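PDB 3C3J: putative tagatose-6-phosphate ketose/aldose isomerase from Escherichia coli, which is a putative member of the SIS family, built from two SIS domains of alpha-beta-alpha fold. Local coordinates for residues A72-S77 / H332-E337; R226-G231 / T262-G267; A251-A256 / L355-T360. All coordinates share one frame; numbering follows the deposited sequence.

Contact 1 (A72-S77 / H332-E337); sequences APWLAS and HFIDVE
W74 reaches from helix 63-79 across to I334 and V336, at the start of helix 335-356, and its side chain meets three methyl groups in turn from CB to the ring. Its CB touches V336 CG1 at 3.7 Å, and CG lies nearly as close to the same methyl. Further out the six-membered ring takes V336 CG2 over one face: this CH-pi contact puts the methyl 4.1 Å from the ring centroid, only 12° off the normal. At the far end, CZ2 comes within 3.5 Å of I334 CD1, which also lies near CE2 and NE1 and approaches obliquely. The indole gets this far because CG stands anti to the backbone N (chi1 -176°). V336 suits its place because a beta-branched residue presents two methyls, one to the stem of the tryptophan and one to its ring, while the longer arm of I334 carries CD1 to CZ2. I334 is also the N-cap residue of its helix, and its backbone N donates to E337 OE1 at 3.1 Å, tying the loop to the first turn; R331 gives the same carboxylate a salt bridge. H78 of the same helix stacks on W74, and L184 of helix 174-187 touches it. No hydrogen bond joins the two segments, so between them the contact rests on apolar packing and the CH-pi interaction.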
loop_
_atom_site.group_PDB
_atom_site.type_symbol
_atom_site.label_atom_id
_atom_site.label_comp_id
_atom_site.label_asym_id
_atom_site.label_seq_id
_atom_site.Cartn_x
_atom_site.Cartn_y
_atom_site.Cartn_z
ATOM N N ALA A 72 -3.571 8.766 -8.810
ATOM C CA ALA A 72 -2.817 9.916 -8.282
ATOM C C ALA A 72 -1.426 10.083 -8.939
ATOM O O ALA A 72 -1.057 11.190 -9.357
ATOM C CB ALA A 72 -2.717 9.849 -6.757
ATOM N N PRO A 73 -0.664 8.987 -9.078
ATOM C CA PRO A 73 0.649 9.155 -9.709
ATOM C C PRO A 73 0.561 9.612 -11.152
ATOM O O PRO A 73 1.276 10.523 -11.534
ATOM C CB PRO A 73 1.268 7.758 -9.620
ATOM C CG PRO A 73 0.510 7.088 -8.487
ATOM C CD PRO A 73 -0.870 7.594 -8.638
ATOM N N TRP A 74 -0.290 8.980 -11.947
ATOM C CA TRP A 74 -0.525 9.449 -13.315
ATOM C C TRP A 74 -0.956 10.912 -13.364
ATOM O O TRP A 74 -0.406 11.709 -14.147
ATOM C CB TRP A 74 -1.541 8.570 -14.043
ATOM C CG TRP A 74 -1.697 8.990 -15.458
ATOM C CD1 TRP A 74 -0.856 8.689 -16.488
ATOM C CD2 TRP A 74 -2.718 9.847 -16.001
ATOM N NE1 TRP A 74 -1.302 9.293 -17.654
ATOM C CE2 TRP A 74 -2.437 10.007 -17.382
ATOM C CE3 TRP A 74 -3.835 10.501 -15.454
ATOM C CZ2 TRP A 74 -3.240 10.774 -18.232
ATOM C CZ3 TRP A 74 -4.651 11.256 -16.309
ATOM C CH2 TRP A 74 -4.348 11.383 -17.678
ATOM N N LEU A 75 -1.900 11.293 -12.507
ATOM C CA LEU A 75 -2.330 12.694 -12.462
ATOM C C LEU A 75 -1.165 13.648 -12.112
ATOM O O LEU A 75 -1.029 14.733 -12.695
ATOM C CB LEU A 75 -3.488 12.881 -11.481
ATOM C CG LEU A 75 -4.882 12.509 -11.984
ATOM C CD1 LEU A 75 -5.902 12.621 -10.851
ATOM C CD2 LEU A 75 -5.275 13.356 -13.202
ATOM N N ALA A 76 -0.334 13.239 -11.153
ATOM C CA ALA A 76 0.830 14.021 -10.765
ATOM C C ALA A 76 1.738 14.263 -11.983
ATOM O O ALA A 76 2.124 15.407 -12.260
ATOM C CB ALA A 76 1.606 13.288 -9.646
ATOM N N SER A 77 2.068 13.192 -12.701
ATOM C CA SER A 77 3.015 13.284 -13.805
ATOM C C SER A 77 2.390 13.952 -15.007
ATOM O O SER A 77 3.058 14.741 -15.678
ATOM C CB SER A 77 3.553 11.923 -14.232
ATOM O OG SER A 77 2.507 11.030 -14.542
ATOM N N HIS A 332 -5.110 2.372 -28.801
ATOM C CA HIS A 332 -4.182 2.228 -27.659
ATOM C C HIS A 332 -4.824 2.918 -26.461
ATOM O O HIS A 332 -5.344 4.028 -26.597
ATOM C CB HIS A 332 -2.825 2.872 -27.948
ATOM C CG HIS A 332 -1.866 2.769 -26.808
ATOM N ND1 HIS A 332 -1.644 3.808 -25.933
ATOM C CD2 HIS A 332 -1.115 1.734 -26.361
ATOM C CE1 HIS A 332 -0.775 3.429 -25.010
ATOM N NE2 HIS A 332 -0.428 2.179 -25.251
ATOM N N PHE A 333 -4.833 2.231 -25.322
ATOM C CA PHE A 333 -5.280 2.779 -24.052
ATOM C C PHE A 333 -4.056 2.981 -23.156
ATOM O O PHE A 333 -3.135 2.162 -23.146
ATOM C CB PHE A 333 -6.213 1.795 -23.313
ATOM C CG PHE A 333 -7.659 1.810 -23.752
ATOM C CD1 PHE A 333 -8.044 2.224 -25.024
ATOM C CD2 PHE A 333 -8.646 1.308 -22.883
ATOM C CE1 PHE A 333 -9.379 2.196 -25.406
ATOM C CE2 PHE A 333 -9.967 1.248 -23.259
ATOM C CZ PHE A 333 -10.338 1.690 -24.539
ATOM N N ILE A 334 -4.064 4.039 -22.366
ATOM C CA ILE A 334 -3.078 4.210 -21.318
ATOM C C ILE A 334 -3.524 3.409 -20.073
ATOM O O ILE A 334 -4.656 2.892 -20.027
ATOM C CB ILE A 334 -2.836 5.692 -20.994
ATOM C CG1 ILE A 334 -4.107 6.377 -20.487
ATOM C CG2 ILE A 334 -2.258 6.449 -22.227
ATOM C CD1 ILE A 334 -3.890 7.858 -20.042
ATOM N N ASP A 335 -2.648 3.260 -19.084
ATOM C CA ASP A 335 -2.964 2.329 -18.003
ATOM C C ASP A 335 -4.158 2.752 -17.156
ATOM O O ASP A 335 -4.915 1.897 -16.709
ATOM C CB ASP A 335 -1.744 1.987 -17.152
ATOM C CG ASP A 335 -0.875 0.891 -17.777
ATOM O OD1 ASP A 335 -1.363 0.144 -18.669
ATOM O OD2 ASP A 335 0.305 0.760 -17.368
ATOM N N VAL A 336 -4.359 4.050 -16.961
ATOM C CA VAL A 336 -5.525 4.476 -16.182
ATOM C C VAL A 336 -6.843 4.159 -16.926
ATOM O O VAL A 336 -7.881 3.951 -16.282
ATOM C CB VAL A 336 -5.469 5.966 -15.738
ATOM C CG1 VAL A 336 -4.306 6.211 -14.717
ATOM C CG2 VAL A 336 -5.404 6.946 -16.975
ATOM N N GLU A 337 -6.808 4.150 -18.265
ATOM C CA GLU A 337 -7.944 3.686 -19.082
ATOM C C GLU A 337 -8.144 2.186 -18.991
ATOM O O GLU A 337 -9.271 1.732 -18.810
ATOM C CB GLU A 337 -7.788 4.120 -20.535
ATOM C CG GLU A 337 -7.872 5.659 -20.692
ATOM C CD GLU A 337 -7.629 6.117 -22.127
ATOM O OE1 GLU A 337 -6.768 5.491 -22.785
ATOM O OE2 GLU A 337 -8.275 7.107 -22.575
#

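Contact 2 (R226-G231 / T262-G267); sequences RIVYLG and TGFRHG
Strand 226-231 runs extended past a short, weakly bonded helical turn at 262-264, with the CA atoms of L230 and F264, the nearest CA pair, 8.0 Å apart. The strand belongs to the five-stranded parallel sheet of the second SIS domain, an alpha-beta-alpha sandwich, and the turn follows its neighbour, strand 255-259, so that F264 packs on a sheet face. Alternation along the strand sends V228 and L230 to this face. F264 has CG anti to its backbone N (chi1 -159°), which carries the ring out from the turn toward the two aliphatic side chains. L230 crosses it at about a right angle and uses both branches: CD2 sits over one face, offset toward the rim, 4.0 Å from the ring centroid and 21° off the normal, whereas CD1 meets F264 CD2 at 3.8 Å. V228 arrives from the opposite direction to the phenylalanine, and its CG1 approaches F264 CE1 obliquely at 3.9 Å. A flat aromatic suits the place, since one ring can lie against both a forked leucine and a compact valine. L295 and L299 of helix 288-302 also touch L230, and V272 touches F264; all three contacting residues are buried. The chain then turns through H266, the centre of an inverse gamma turn, into G267, whose backbone angles would jam a CB against the preceding carbonyl O. The imidazole folds back on the helical turn, H266 ND1 donating to T262 O at 3.3 Å, with the oxygen close to the ring plane.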
loop_
_atom_site.group_PDB
_atom_site.type_symbol
_atom_site.label_atom_id
_atom_site.label_comp_id
_atom_site.label_asym_id
_atom_site.label_seq_id
_atom_site.Cartn_x
_atom_site.Cartn_y
_atom_site.Cartn_z
ATOM N N ARG A 226 -6.704 -19.536 -3.006
ATOM C CA ARG A 226 -6.040 -18.225 -2.967
ATOM C C ARG A 226 -6.124 -17.617 -4.338
ATOM O O ARG A 226 -6.003 -18.319 -5.351
ATOM C CB ARG A 226 -4.576 -18.348 -2.566
ATOM C CG ARG A 226 -4.369 -19.023 -1.210
ATOM C CD ARG A 226 -2.904 -19.152 -0.848
ATOM N NE ARG A 226 -2.730 -19.601 0.536
ATOM C CZ ARG A 226 -1.546 -19.796 1.130
ATOM N NH1 ARG A 226 -1.503 -20.204 2.389
ATOM N NH2 ARG A 226 -0.414 -19.581 0.477
ATOM N N ILE A 227 -6.342 -16.311 -4.359
ATOM C CA ILE A 227 -6.242 -15.553 -5.580
ATOM C C ILE A 227 -5.288 -14.388 -5.374
ATOM O O ILE A 227 -5.303 -13.740 -4.327
ATOM C CB ILE A 227 -7.628 -15.074 -6.099
ATOM C CG1 ILE A 227 -7.466 -14.342 -7.432
ATOM C CG2 ILE A 227 -8.348 -14.214 -5.093
ATOM C CD1 ILE A 227 -8.759 -14.201 -8.206
ATOM N N VAL A 228 -4.434 -14.164 -6.368
ATOM C CA VAL A 228 -3.509 -13.056 -6.355
ATOM C C VAL A 228 -3.692 -12.265 -7.634
ATOM O O VAL A 228 -3.599 -12.828 -8.739
ATOM C CB VAL A 228 -2.024 -13.477 -6.292
ATOM C CG1 VAL A 228 -1.132 -12.175 -6.094
ATOM C CG2 VAL A 228 -1.800 -14.501 -5.214
ATOM N N TYR A 229 -3.937 -10.963 -7.477
ATOM C CA TYR A 229 -3.925 -10.044 -8.619
ATOM C C TYR A 229 -2.652 -9.229 -8.633
ATOM O O TYR A 229 -2.248 -8.695 -7.587
ATOM C CB TYR A 229 -5.133 -9.094 -8.565
ATOM C CG TYR A 229 -6.473 -9.733 -8.871
ATOM C CD1 TYR A 229 -6.932 -9.846 -10.186
ATOM C CD2 TYR A 229 -7.317 -10.138 -7.847
ATOM C CE1 TYR A 229 -8.185 -10.390 -10.475
ATOM C CE2 TYR A 229 -8.559 -10.679 -8.111
ATOM C CZ TYR A 229 -8.994 -10.802 -9.433
ATOM O OH TYR A 229 -10.233 -11.327 -9.693
ATOM N N LEU A 230 -2.051 -9.088 -9.814
ATOM C CA LEU A 230 -0.788 -8.349 -10.002
ATOM C C LEU A 230 -0.928 -7.274 -11.068
ATOM O O LEU A 230 -1.517 -7.500 -12.135
ATOM C CB LEU A 230 0.361 -9.299 -10.381
ATOM C CG LEU A 230 0.667 -10.496 -9.472
ATOM C CD1 LEU A 230 1.740 -11.436 -10.055
ATOM C CD2 LEU A 230 1.081 -10.004 -8.082
ATOM N N GLY A 231 -0.428 -6.079 -10.762
ATOM C CA GLY A 231 -0.414 -4.969 -11.718
ATOM C C GLY A 231 0.685 -3.985 -11.359
ATOM O O GLY A 231 0.927 -3.739 -10.182
ATOM N N THR A 262 6.845 -6.858 -10.128
ATOM C CA THR A 262 8.232 -6.803 -9.659
ATOM C C THR A 262 8.323 -6.922 -8.120
ATOM O O THR A 262 9.202 -7.602 -7.606
ATOM C CB THR A 262 8.948 -5.546 -10.155
ATOM O OG1 THR A 262 8.193 -4.409 -9.749
ATOM C CG2 THR A 262 9.049 -5.557 -11.699
ATOM N N GLY A 263 7.378 -6.311 -7.406
ATOM C CA GLY A 263 7.268 -6.434 -5.957
ATOM C C GLY A 263 7.062 -7.880 -5.517
ATOM O O GLY A 263 7.612 -8.313 -4.496
ATOM N N PHE A 264 6.307 -8.629 -6.325
ATOM C CA PHE A 264 5.942 -10.019 -6.017
ATOM C C PHE A 264 7.145 -10.935 -5.809
ATOM O O PHE A 264 7.086 -11.869 -5.006
ATOM C CB PHE A 264 5.031 -10.572 -7.123
ATOM C CG PHE A 264 4.186 -11.760 -6.711
ATOM C CD1 PHE A 264 3.415 -11.718 -5.562
ATOM C CD2 PHE A 264 4.119 -12.883 -7.520
ATOM C CE1 PHE A 264 2.612 -12.803 -5.190
ATOM C CE2 PHE A 264 3.317 -13.968 -7.169
ATOM C CZ PHE A 264 2.564 -13.928 -6.001
ATOM N N ARG A 265 8.237 -10.657 -6.510
ATOM C CA ARG A 265 9.448 -11.484 -6.406
ATOM C C ARG A 265 10.121 -11.430 -5.044
ATOM O O ARG A 265 10.772 -12.384 -4.648
ATOM C CB ARG A 265 10.482 -11.043 -7.430
ATOM C CG ARG A 265 10.159 -11.457 -8.821
ATOM C CD ARG A 265 11.407 -11.422 -9.648
ATOM N NE ARG A 265 11.097 -11.734 -11.033
ATOM C CZ ARG A 265 10.717 -10.831 -11.933
ATOM N NH1 ARG A 265 10.622 -9.538 -11.620
ATOM N NH2 ARG A 265 10.459 -11.228 -13.164
ATOM N N HIS A 266 9.969 -10.315 -4.334
ATOM C CA HIS A 266 10.714 -10.054 -3.091
ATOM C C HIS A 266 10.046 -10.587 -1.803
ATOM O O HIS A 266 9.988 -9.879 -0.774
ATOM C CB HIS A 266 10.972 -8.555 -2.999
ATOM C CG HIS A 266 11.936 -8.057 -4.027
ATOM N ND1 HIS A 266 11.539 -7.637 -5.279
ATOM C CD2 HIS A 266 13.283 -7.950 -4.008
ATOM C CE1 HIS A 266 12.596 -7.269 -5.972
ATOM N NE2 HIS A 266 13.666 -7.433 -5.220
ATOM N N GLY A 267 9.572 -11.830 -1.860
ATOM C CA GLY A 267 8.948 -12.517 -0.718
ATOM C C GLY A 267 7.538 -13.029 -0.964
ATOM O O GLY A 267 7.243 -14.198 -0.693
#

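Contact 3 (A251-A256 / L355-T360); sequences AGKLAA and LHMGNT
Chi1 of 71° sets M357 CG between its own backbone N and carbonyl carbon, and a bend at chi3 (-71°) then turns the terminal methyl of this selenomethionine onto K253. Its CE lies 3.4 Å from K253 CG, tighter than usual for two carbons, and also near K253 CB, the two side chains crossing at about a right angle. The flexible, unbranched methionine chain suits a shallow surface contact of this kind. K253 offers only the aliphatic base of its chain, which bends at chi2 and again at chi4 to bring the amino group back over its own loop. There NZ donates to A251 O at 2.7 Å, from above the carbonyl plane rather than on a lone pair. The contact joins two helix ends of the second SIS domain: A251 and G358 are each the C-prime residue of a Schellman motif, closing helices 235-249 and 335-356 respectively. Both have positive phi, which glycine adopts easily at G358 and which alanine, at A251, adopts less readily. G252, which comes next, has backbone angles that would press a CB into the preceding carbonyl. Beside A251, N359 brings ND2 to within 4.0 Å of A251 CB, a van der Waals approach; that amide nitrogen makes its hydrogen bond to L249 O in the last turn of helix 235-249. From the second subunit, R226 donates through NH2 to G252 O.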
loop_
_atom_site.group_PDB
_atom_site.type_symbol
_atom_site.label_atom_id
_atom_site.label_comp_id
_atom_site.label_asym_id
_atom_site.label_seq_id
_atom_site.Cartn_x
_atom_site.Cartn_y
_atom_site.Cartn_z
ATOM N N ALA A 251 -17.246 -13.744 1.353
ATOM C CA ALA A 251 -17.188 -13.684 2.825
ATOM C C ALA A 251 -15.881 -14.260 3.363
ATOM O O ALA A 251 -15.873 -15.023 4.328
ATOM C CB ALA A 251 -18.395 -14.430 3.439
ATOM N N GLY A 252 -14.776 -13.934 2.703
ATOM C CA GLY A 252 -13.482 -14.393 3.154
ATOM C C GLY A 252 -13.096 -15.794 2.754
ATOM O O GLY A 252 -11.958 -16.206 2.993
ATOM N N LYS A 253 -13.991 -16.547 2.136
ATOM C CA LYS A 253 -13.666 -17.943 1.851
ATOM C C LYS A 253 -12.534 -18.093 0.861
ATOM O O LYS A 253 -11.725 -19.005 0.974
ATOM C CB LYS A 253 -14.910 -18.709 1.403
ATOM C CG LYS A 253 -16.010 -18.751 2.482
ATOM C CD LYS A 253 -15.516 -19.223 3.864
ATOM C CE LYS A 253 -16.526 -18.866 4.962
ATOM N NZ LYS A 253 -16.892 -17.410 4.943
ATOM N N LEU A 254 -12.454 -17.215 -0.123
ATOM C CA LEU A 254 -11.290 -17.210 -1.002
ATOM C C LEU A 254 -10.339 -16.132 -0.511
ATOM O O LEU A 254 -10.684 -14.937 -0.543
ATOM C CB LEU A 254 -11.742 -16.901 -2.422
ATOM C CG LEU A 254 -10.800 -17.072 -3.612
ATOM C CD1 LEU A 254 -9.816 -18.259 -3.472
ATOM C CD2 LEU A 254 -11.664 -17.212 -4.890
ATOM N N ALA A 255 -9.174 -16.547 -0.026
ATOM C CA ALA A 255 -8.131 -15.613 0.397
ATOM C C ALA A 255 -7.652 -14.850 -0.842
ATOM O O ALA A 255 -7.384 -15.454 -1.886
ATOM C CB ALA A 255 -6.953 -16.366 1.055
ATOM N N ALA A 256 -7.529 -13.534 -0.729
ATOM C CA ALA A 256 -7.114 -12.703 -1.868
ATOM C C ALA A 256 -5.953 -11.770 -1.513
ATOM O O ALA A 256 -5.895 -11.204 -0.420
ATOM C CB ALA A 256 -8.312 -11.917 -2.451
ATOM N N LEU A 355 -21.858 -16.264 -5.988
ATOM C CA LEU A 355 -23.078 -16.993 -6.295
ATOM C C LEU A 355 -22.826 -18.492 -6.354
ATOM O O LEU A 355 -23.630 -19.280 -5.831
ATOM C CB LEU A 355 -23.664 -16.496 -7.610
ATOM C CG LEU A 355 -24.331 -15.131 -7.479
ATOM C CD1 LEU A 355 -24.716 -14.591 -8.832
ATOM C CD2 LEU A 355 -25.547 -15.215 -6.544
ATOM N N HIS A 356 -21.713 -18.886 -6.972
ATOM C CA HIS A 356 -21.346 -20.305 -7.108
ATOM C C HIS A 356 -21.215 -21.014 -5.763
ATOM O O HIS A 356 -21.547 -22.197 -5.634
ATOM C CB HIS A 356 -20.047 -20.439 -7.888
ATOM C CG HIS A 356 -19.637 -21.851 -8.141
ATOM N ND1 HIS A 356 -20.167 -22.605 -9.166
ATOM C CD2 HIS A 356 -18.741 -22.646 -7.509
ATOM C CE1 HIS A 356 -19.618 -23.810 -9.152
ATOM N NE2 HIS A 356 -18.754 -23.861 -8.154
HETATM N N MSE A 357 -20.734 -20.304 -4.753
HETATM C CA MSE A 357 -20.617 -20.899 -3.431
HETATM C C MSE A 357 -21.889 -20.746 -2.588
HETATM O O MSE A 357 -21.867 -21.026 -1.392
HETATM C CB MSE A 357 -19.437 -20.283 -2.691
HETATM C CG MSE A 357 -19.671 -18.854 -2.259
HETATM SE SE MSE A 357 -18.230 -18.213 -1.089
HETATM C CE MSE A 357 -18.667 -19.308 0.515
ATOM N N GLY A 358 -22.980 -20.270 -3.182
ATOM C CA GLY A 358 -24.254 -20.181 -2.469
ATOM C C GLY A 358 -24.422 -18.952 -1.590
ATOM O O GLY A 358 -25.341 -18.883 -0.766
ATOM N N ASN A 359 -23.548 -17.967 -1.760
ATOM C CA ASN A 359 -23.656 -16.732 -0.996
ATOM C C ASN A 359 -24.630 -15.764 -1.671
ATOM O O ASN A 359 -25.043 -15.984 -2.798
ATOM C CB ASN A 359 -22.274 -16.100 -0.814
ATOM C CG ASN A 359 -22.216 -15.135 0.361
ATOM O OD1 ASN A 359 -23.175 -15.000 1.146
ATOM N ND2 ASN A 359 -21.093 -14.441 0.482
ATOM N N THR A 360 -25.024 -14.724 -0.941
ATOM C CA THR A 360 -25.903 -13.685 -1.428
ATOM C C THR A 360 -25.037 -12.432 -1.643
ATOM O O THR A 360 -24.733 -11.731 -0.697
ATOM C CB THR A 360 -27.035 -13.421 -0.405
ATOM O OG1 THR A 360 -26.472 -13.226 0.893
ATOM C CG2 THR A 360 -28.006 -14.625 -0.323
#

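Contact 1 joins the two SIS domains, whereas contacts 2 and 3 lie inside the second. Helix 335-356 connects contacts 1 and 3: it starts at the first and ends at the third, their centres being about 32 Å apart on opposite sides of the chain's centre. Contact 2 is about 21 Å from each of the others, centre to centre. It does not touch contact 1, the nearest atoms being about 8 Å apart, but it meets contact 3 directly through neighbouring strands 226-231 and 255-259, where I227 N lies 2.8 Å from A255 O, a probable hydrogen bond, and I227 CG2 packs on A256 CB. All three contacts touch the second subunit.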